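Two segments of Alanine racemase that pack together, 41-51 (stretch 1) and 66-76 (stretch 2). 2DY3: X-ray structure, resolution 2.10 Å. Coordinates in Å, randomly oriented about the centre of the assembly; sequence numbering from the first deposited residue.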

# COMPACT_ATOMS: atom_id res chain seq x y z
N GLY B 41 4.38 10.75 -5.42
CA GLY B 41 3.42 11.84 -5.48
C GLY B 41 3.46 12.54 -6.83
O GLY B 41 4.12 13.57 -7.00
N VAL B 42 2.73 11.98 -7.80
CA VAL B 42 2.70 12.52 -9.15
C VAL B 42 2.19 13.96 -9.25
O VAL B 42 2.58 14.70 -10.16
CB VAL B 42 1.83 11.62 -10.08
CG1 VAL B 42 0.34 11.76 -9.72
CG2 VAL B 42 2.08 11.97 -11.53
N GLU B 43 1.34 14.35 -8.31
CA GLU B 43 0.79 15.70 -8.31
C GLU B 43 1.89 16.75 -8.18
O GLU B 43 1.75 17.87 -8.67
CB GLU B 43 -0.23 15.85 -7.18
CG GLU B 43 -0.85 17.23 -7.10
CD GLU B 43 -2.22 17.23 -6.43
OE1 GLU B 43 -2.74 18.33 -6.17
OE2 GLU B 43 -2.76 16.13 -6.16
N LYS B 44 2.98 16.39 -7.51
CA LYS B 44 4.11 17.29 -7.32
C LYS B 44 5.28 16.92 -8.24
O LYS B 44 5.95 17.80 -8.77
CB LYS B 44 4.59 17.24 -5.87
CG LYS B 44 3.64 17.90 -4.88
CD LYS B 44 3.51 19.39 -5.16
CE LYS B 44 2.52 20.03 -4.21
NZ LYS B 44 1.19 19.36 -4.29
N VAL B 45 5.51 15.63 -8.43
CA VAL B 45 6.61 15.15 -9.26
C VAL B 45 6.52 15.48 -10.75
O VAL B 45 7.47 16.00 -11.33
CB VAL B 45 6.79 13.62 -9.10
CG1 VAL B 45 7.82 13.11 -10.10
CG2 VAL B 45 7.22 13.30 -7.67
N ALA B 46 5.39 15.15 -11.36
CA ALA B 46 5.20 15.39 -12.79
C ALA B 46 5.48 16.83 -13.23
O ALA B 46 6.12 17.06 -14.26
CB ALA B 46 3.78 14.99 -13.21
N PRO B 47 4.99 17.82 -12.48
CA PRO B 47 5.25 19.21 -12.89
C PRO B 47 6.74 19.55 -12.84
O PRO B 47 7.25 20.29 -13.68
CB PRO B 47 4.43 20.02 -11.89
CG PRO B 47 3.30 19.12 -11.58
CD PRO B 47 3.98 17.78 -11.41
N VAL B 48 7.45 19.00 -11.87
CA VAL B 48 8.87 19.27 -11.77
C VAL B 48 9.59 18.63 -12.95
O VAL B 48 10.46 19.24 -13.58
CB VAL B 48 9.45 18.72 -10.45
CG1 VAL B 48 10.97 18.78 -10.49
CG2 VAL B 48 8.91 19.55 -9.28
N ILE B 49 9.21 17.39 -13.26
CA ILE B 49 9.83 16.70 -14.37
C ILE B 49 9.53 17.43 -15.67
O ILE B 49 10.37 17.48 -16.58
CB ILE B 49 9.31 15.25 -14.47
CG1 ILE B 49 9.85 14.44 -13.30
CG2 ILE B 49 9.72 14.64 -15.79
CD1 ILE B 49 9.43 12.99 -13.30
N ALA B 50 8.33 17.99 -15.76
CA ALA B 50 7.92 18.71 -16.96
C ALA B 50 8.75 19.98 -17.13
O ALA B 50 9.20 20.31 -18.22
CB ALA B 50 6.44 19.07 -16.89
N ALA B 51 8.95 20.68 -16.02
CA ALA B 51 9.70 21.93 -16.01
C ALA B 51 11.19 21.74 -16.28
O ALA B 51 11.92 22.71 -16.41
CB ALA B 51 9.50 22.65 -14.68
N MET B 66 -5.48 10.70 -17.11
CA MET B 66 -6.41 11.81 -16.89
C MET B 66 -5.98 12.68 -15.70
O MET B 66 -6.19 13.89 -15.71
CB MET B 66 -7.84 11.28 -16.70
CG MET B 66 -8.51 10.87 -18.03
SD MET B 66 -10.19 10.17 -17.93
CE MET B 66 -11.19 11.70 -17.84
N GLN B 67 -5.35 12.06 -14.70
CA GLN B 67 -4.87 12.80 -13.53
C GLN B 67 -3.73 13.74 -13.96
O GLN B 67 -3.59 14.84 -13.43
CB GLN B 67 -4.38 11.83 -12.45
CG GLN B 67 -3.76 12.51 -11.22
CD GLN B 67 -3.32 11.53 -10.14
OE1 GLN B 67 -2.81 10.45 -10.44
NE2 GLN B 67 -3.49 11.92 -8.87
N LEU B 68 -2.93 13.30 -14.92
CA LEU B 68 -1.83 14.14 -15.41
C LEU B 68 -2.39 15.40 -16.07
O LEU B 68 -1.87 16.50 -15.86
CB LEU B 68 -0.97 13.36 -16.41
CG LEU B 68 -0.11 12.26 -15.78
CD1 LEU B 68 0.75 11.60 -16.83
CD2 LEU B 68 0.75 12.88 -14.69
N ARG B 69 -3.43 15.24 -16.87
CA ARG B 69 -4.04 16.38 -17.53
C ARG B 69 -4.63 17.29 -16.47
O ARG B 69 -4.57 18.51 -16.60
CB ARG B 69 -5.12 15.93 -18.52
CG ARG B 69 -4.57 15.34 -19.82
CD ARG B 69 -3.95 16.39 -20.75
NE ARG B 69 -3.42 15.77 -21.97
CZ ARG B 69 -2.13 15.73 -22.30
NH1 ARG B 69 -1.21 16.27 -21.51
NH2 ARG B 69 -1.76 15.11 -23.42
N ASP B 70 -5.19 16.69 -15.42
CA ASP B 70 -5.79 17.44 -14.31
C ASP B 70 -4.81 18.40 -13.63
O ASP B 70 -5.16 19.54 -13.34
CB ASP B 70 -6.35 16.49 -13.25
CG ASP B 70 -7.76 15.99 -13.57
OD1 ASP B 70 -8.37 16.49 -14.53
OD2 ASP B 70 -8.25 15.11 -12.84
N ILE B 71 -3.59 17.94 -13.36
CA ILE B 71 -2.62 18.80 -12.71
C ILE B 71 -2.02 19.84 -13.65
O ILE B 71 -1.25 20.70 -13.23
CB ILE B 71 -1.48 18.00 -12.05
CG1 ILE B 71 -0.68 17.24 -13.10
CG2 ILE B 71 -2.05 17.03 -11.03
CD1 ILE B 71 0.42 16.40 -12.51
N GLY B 72 -2.37 19.75 -14.93
CA GLY B 72 -1.88 20.73 -15.88
C GLY B 72 -0.79 20.29 -16.84
O GLY B 72 -0.25 21.11 -17.58
N ILE B 73 -0.44 19.00 -16.81
CA ILE B 73 0.58 18.50 -17.71
C ILE B 73 0.04 18.68 -19.12
O ILE B 73 -1.05 18.19 -19.44
CB ILE B 73 0.86 17.00 -17.47
CG1 ILE B 73 1.44 16.80 -16.07
CG2 ILE B 73 1.81 16.47 -18.55
CD1 ILE B 73 2.76 17.50 -15.84
N SER B 74 0.78 19.40 -19.96
CA SER B 74 0.35 19.65 -21.33
C SER B 74 1.19 18.86 -22.33
O SER B 74 0.94 18.90 -23.53
CB SER B 74 0.45 21.15 -21.65
OG SER B 74 1.77 21.63 -21.46
N GLN B 75 2.18 18.13 -21.84
CA GLN B 75 3.01 17.32 -22.72
C GLN B 75 2.24 16.09 -23.22
O GLN B 75 1.18 15.74 -22.70
CB GLN B 75 4.27 16.83 -22.00
CG GLN B 75 5.36 17.86 -21.75
CD GLN B 75 4.93 18.97 -20.81
OE1 GLN B 75 4.16 18.75 -19.88
NE2 GLN B 75 5.45 20.17 -21.04
N GLU B 76 2.80 15.44 -24.23
CA GLU B 76 2.25 14.22 -24.81
C GLU B 76 2.13 13.20 -23.66
O GLU B 76 3.06 13.07 -22.85
CB GLU B 76 3.22 13.71 -25.87
CG GLU B 76 2.83 12.44 -26.58
CD GLU B 76 3.89 12.00 -27.57
OE1 GLU B 76 4.36 12.87 -28.35
OE2 GLU B 76 4.26 10.81 -27.58
O HOH W 1 -4.08 14.76 -8.03

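Ile 71, Val 42 and the pair Ala 50 and Ile 73 carry most of this small contact between a helix (stretch 1) and the end of another helix with the loop that follows it (stretch 2); no direct hydrogen bond crosses it. Ile 71 covers the most surface. Its CA-to-CB bond points toward stretch 1, and with chi1 p and chi2 t its CD1 lies 3.7 Å from CB of Ala 46, 4.0 Å from CD of Pro 47 and 3.6 Å from the backbone O of Val 42. That O also accepts the helical bond from N of Ala 46 (3.1 Å), so the methyl packs against a carbonyl already engaged. CG2 of Ile 71 meets the aliphatic part of Glu 43, 4.1 Å from its CG. Val 42, one turn before Ala 46, is buried and splits its contacts: CG2 touches CD2 of Leu 68 at 3.5 Å, while CG1 lies 3.5 Å from OE1 of Gln 67, a contact without a hydrogen bond because a methyl offers no donor. The polar link runs beside it through a water, which donates to OE2 of Glu 43 (2.7 Å) and accepts from NE2 of Gln 67 (3.0 Å). Farther along, CD1 of Ile 73 sits 3.8 Å from CB of Ala 46 and 4.1 Å from CB of Ala 50; CB of Ala 50 also lies 3.8 Å from OE1 of Gln 75. Gly 72, with positive phi, ends the helix in a Schellman motif, in which N of Ile 73 bonds back to O of Leu 68 (3.0 Å). Arg 69 braces the loop beyond: its NH1 donates to O of Ile 73 (2.8 Å) and O of Gln 75 (2.7 Å), tying together the backbone of two residues that touch stretch 1.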